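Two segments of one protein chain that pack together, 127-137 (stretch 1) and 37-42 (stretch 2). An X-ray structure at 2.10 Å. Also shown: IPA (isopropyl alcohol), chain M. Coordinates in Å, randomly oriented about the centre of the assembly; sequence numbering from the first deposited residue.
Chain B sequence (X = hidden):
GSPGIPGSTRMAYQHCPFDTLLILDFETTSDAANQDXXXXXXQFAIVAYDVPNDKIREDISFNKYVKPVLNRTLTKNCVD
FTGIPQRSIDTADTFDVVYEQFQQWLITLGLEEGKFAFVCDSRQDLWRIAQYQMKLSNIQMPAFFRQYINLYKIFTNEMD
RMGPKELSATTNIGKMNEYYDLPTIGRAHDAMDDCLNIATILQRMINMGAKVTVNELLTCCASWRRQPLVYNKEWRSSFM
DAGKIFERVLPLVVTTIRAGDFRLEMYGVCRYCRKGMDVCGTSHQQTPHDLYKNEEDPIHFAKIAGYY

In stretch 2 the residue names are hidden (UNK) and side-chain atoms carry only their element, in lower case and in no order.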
# COMPACT_ATOMS: atom_id res chain seq x y z
N TRP B 127 17.28 -4.49 -14.30
CA TRP B 127 16.81 -3.48 -15.25
C TRP B 127 15.65 -2.67 -14.69
O TRP B 127 15.60 -1.45 -14.87
CB TRP B 127 16.40 -4.12 -16.57
CG TRP B 127 15.44 -3.26 -17.34
CD1 TRP B 127 15.73 -2.11 -18.02
CD2 TRP B 127 14.04 -3.48 -17.49
NE1 TRP B 127 14.59 -1.60 -18.58
CE2 TRP B 127 13.54 -2.42 -18.28
CE3 TRP B 127 13.15 -4.46 -17.04
CZ2 TRP B 127 12.19 -2.32 -18.62
CZ3 TRP B 127 11.82 -4.36 -17.38
CH2 TRP B 127 11.35 -3.30 -18.17
N ARG B 128 14.70 -3.33 -14.02
CA ARG B 128 13.52 -2.64 -13.49
C ARG B 128 13.65 -2.34 -12.00
O ARG B 128 13.73 -1.18 -11.60
CB ARG B 128 12.26 -3.47 -13.73
CG ARG B 128 10.98 -2.83 -13.18
CD ARG B 128 9.72 -3.57 -13.63
NE ARG B 128 9.66 -4.92 -13.09
CZ ARG B 128 9.25 -5.23 -11.86
NH1 ARG B 128 8.86 -4.27 -11.02
NH2 ARG B 128 9.23 -6.49 -11.47
N ILE B 129 13.67 -3.39 -11.18
CA ILE B 129 13.61 -3.25 -9.73
C ILE B 129 14.77 -2.43 -9.19
O ILE B 129 14.57 -1.46 -8.45
CB ILE B 129 13.58 -4.63 -9.04
CG1 ILE B 129 12.28 -5.35 -9.40
CG2 ILE B 129 13.72 -4.48 -7.52
CD1 ILE B 129 12.16 -6.77 -8.87
N ALA B 130 16.00 -2.81 -9.54
CA ALA B 130 17.16 -2.09 -9.06
C ALA B 130 17.11 -0.65 -9.55
O ALA B 130 17.19 0.28 -8.75
CB ALA B 130 18.45 -2.76 -9.51
N GLN B 131 16.95 -0.47 -10.86
CA GLN B 131 16.96 0.87 -11.45
C GLN B 131 15.95 1.81 -10.80
O GLN B 131 16.26 2.96 -10.50
CB GLN B 131 16.69 0.77 -12.96
CG GLN B 131 17.53 1.73 -13.79
CD GLN B 131 17.10 1.79 -15.24
OE1 GLN B 131 17.20 2.84 -15.87
NE2 GLN B 131 16.62 0.67 -15.77
N TYR B 132 14.73 1.31 -10.57
CA TYR B 132 13.67 2.14 -10.00
C TYR B 132 13.95 2.47 -8.53
O TYR B 132 13.75 3.60 -8.10
CB TYR B 132 12.32 1.43 -10.12
CG TYR B 132 11.15 2.30 -9.71
CD1 TYR B 132 10.65 3.26 -10.57
CD2 TYR B 132 10.56 2.15 -8.47
CE1 TYR B 132 9.59 4.06 -10.20
CE2 TYR B 132 9.49 2.95 -8.09
CZ TYR B 132 9.01 3.90 -8.96
OH TYR B 132 7.95 4.69 -8.59
N GLN B 133 14.42 1.48 -7.78
CA GLN B 133 14.75 1.68 -6.38
C GLN B 133 15.90 2.67 -6.23
O GLN B 133 15.92 3.48 -5.29
CB GLN B 133 15.11 0.35 -5.71
CG GLN B 133 15.44 0.44 -4.23
CD GLN B 133 14.27 0.94 -3.40
OE1 GLN B 133 13.28 0.23 -3.22
NE2 GLN B 133 14.39 2.16 -2.89
N MET B 134 16.86 2.61 -7.15
CA MET B 134 17.99 3.53 -7.14
C MET B 134 17.51 4.97 -7.32
O MET B 134 18.07 5.90 -6.73
CB MET B 134 19.00 3.18 -8.23
CG MET B 134 19.79 1.90 -8.01
SD MET B 134 20.74 1.83 -6.49
CE MET B 134 21.41 0.18 -6.64
N LYS B 135 16.48 5.15 -8.13
CA LYS B 135 15.90 6.47 -8.36
C LYS B 135 15.23 6.97 -7.09
O LYS B 135 15.41 8.12 -6.70
CB LYS B 135 14.90 6.43 -9.51
CG LYS B 135 14.24 7.77 -9.82
CD LYS B 135 15.24 8.77 -10.37
CE LYS B 135 14.58 10.07 -10.78
NZ LYS B 135 13.99 10.78 -9.61
N LEU B 136 14.44 6.10 -6.45
CA LEU B 136 13.77 6.46 -5.21
C LEU B 136 14.77 6.87 -4.14
O LEU B 136 14.55 7.84 -3.41
CB LEU B 136 12.92 5.29 -4.69
CG LEU B 136 11.76 4.81 -5.56
CD1 LEU B 136 11.01 3.70 -4.83
CD2 LEU B 136 10.83 5.95 -5.92
N SER B 137 15.87 6.14 -4.06
CA SER B 137 16.89 6.38 -3.04
C SER B 137 17.92 7.41 -3.49
O SER B 137 18.83 7.76 -2.73
CB SER B 137 17.59 5.07 -2.70
OG SER B 137 16.65 4.08 -2.33
N UNK B 37 2.51 0.70 -10.10
CA UNK B 37 2.85 0.57 -8.69
C UNK B 37 4.33 0.89 -8.47
O UNK B 37 5.18 0.38 -9.19
c UNK B 37 2.37 -1.32 -3.96
c UNK B 37 2.49 -1.01 -6.72
o UNK B 37 2.31 -1.47 -2.59
c UNK B 37 3.63 -1.32 -5.99
c UNK B 37 1.29 -0.87 -6.03
c UNK B 37 2.54 -0.85 -8.22
c UNK B 37 1.23 -1.02 -4.66
c UNK B 37 3.58 -1.47 -4.61
N UNK B 38 4.64 1.74 -7.47
CA UNK B 38 6.03 2.12 -7.20
C UNK B 38 6.77 1.06 -6.38
O UNK B 38 7.01 1.25 -5.19
c UNK B 38 3.71 2.41 -6.55
c UNK B 38 4.62 3.23 -5.65
c UNK B 38 5.88 3.43 -6.42
N UNK B 39 7.12 -0.04 -7.04
CA UNK B 39 7.76 -1.17 -6.37
C UNK B 39 9.01 -0.77 -5.60
O UNK B 39 9.95 -0.20 -6.16
s UNK B 39 6.70 -2.92 -8.30
c UNK B 39 8.12 -2.25 -7.40
N UNK B 40 9.01 -1.07 -4.30
CA UNK B 40 10.16 -0.86 -3.44
C UNK B 40 10.72 -2.20 -2.97
O UNK B 40 9.97 -3.10 -2.61
c UNK B 40 9.79 -0.02 -2.22
c UNK B 40 9.29 1.37 -2.53
o UNK B 40 7.62 1.80 -0.90
o UNK B 40 9.52 2.90 -0.72
c UNK B 40 8.77 2.08 -1.30
N UNK B 41 12.05 -2.32 -2.97
CA UNK B 41 12.71 -3.52 -2.48
C UNK B 41 12.40 -3.76 -1.01
O UNK B 41 12.51 -2.85 -0.19
c UNK B 41 14.24 -3.44 -2.67
c UNK B 41 14.59 -3.28 -4.14
c UNK B 41 14.93 -4.66 -2.08
N UNK B 42 12.01 -4.99 -0.67
CA UNK B 42 11.72 -5.36 0.71
C UNK B 42 12.55 -6.57 1.16
O UNK B 42 12.58 -6.90 2.35
c UNK B 42 10.23 -5.66 0.92
c UNK B 42 9.74 -6.71 -0.08
c UNK B 42 8.29 -7.12 0.12
c UNK B 42 9.42 -4.37 0.79
C1 IPA M . 8.18 0.63 -10.70
C2 IPA M . 7.92 0.04 -12.07
C3 IPA M . 9.04 0.44 -13.00
O2 IPA M . 7.86 -1.36 -11.96
O HOH W 1 11.80 -1.47 -7.32
O HOH W 2 12.45 3.51 -1.09
O HOH W 3 12.80 -0.18 -0.47

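Position 37 carries one carbon leading into a six-carbon ring that bears a single oxygen, the outline of a phenol. The ring stays well clear of stretch 1, and the backbone O lies 3.4 Å from C1 of the isopropyl alcohol. The residue is Tyr-37. Its side chain is buried but takes no part in the contact, so stretch 1 does not account for its type.

At position 38 three carbons close a ring onto the backbone N. The CB of this ring lies 3.3 Å from OH of Tyr-132 and 4.0 Å from CE2 of Tyr-132. Such a ring can only be proline, Pro-38. A compact, rigid ring suits this spot, because it offers apolar surface to the tyrosine without needing a polar partner.

Position 39 has one carbon and then one sulfur. The sulfur sits 3.7 Å from NH1 of Arg-128, near the plane of the guanidinium at its edge, and the backbone O is 3.4 Å from CD2 of Tyr-132, at the ring's edge. Water 1 donates to this same O at 2.5 Å and to O of Ile-129 at 3.0 Å, joining two carbonyls that cannot bond each other directly. The residue is Cys-39; one carbon and a sulfur are enough to reach the edge of the guanidinium with the backbone O still close to Tyr-132.

Position 40 shows an unbranched run of three carbons, the third carrying two oxygens. The second carbon packs 3.7 Å from CD1 of Leu-136, and water 2 donates to one of the oxygens at 3.0 Å and accepts from NE2 of Gln-133 at 3.0 Å. This is Glu-40, whose aliphatic part meets a leucine while the charged end reaches polar partners.

Position 41 has one carbon bearing two more, a fork at CB. CB points toward the helix, and one branch carbon comes 3.7 Å from CG2 of Ile-129 and 3.8 Å from CG of Gln-133. This is Val-41: a branched, apolar side chain sets a methyl against both carbons, while its backbone N donates to OE1 of Gln-133 at 2.8 Å.

Position 42 has four carbons, forked at the first with one arm two carbons long. CB points away from the helix, and the side chain makes no contact there. This is Ile-42, buried, its type likewise unexplained by stretch 1.

The contact thus centres on Gln-133. Its OE1 accepts from Val-41 N and from water 3, which also donates to O of Val-41 at 2.7 Å, while NE2 of Gln-133 donates to OG of Ser-137 at 3.0 Å. One side-chain amide therefore serves the backbone of stretch 2, with apolar packing by Ile-129, Tyr-132 and Leu-136 around it and three waters linking polar atoms of the two stretches.

Stretch 2, residues 37-42: YPCEVI
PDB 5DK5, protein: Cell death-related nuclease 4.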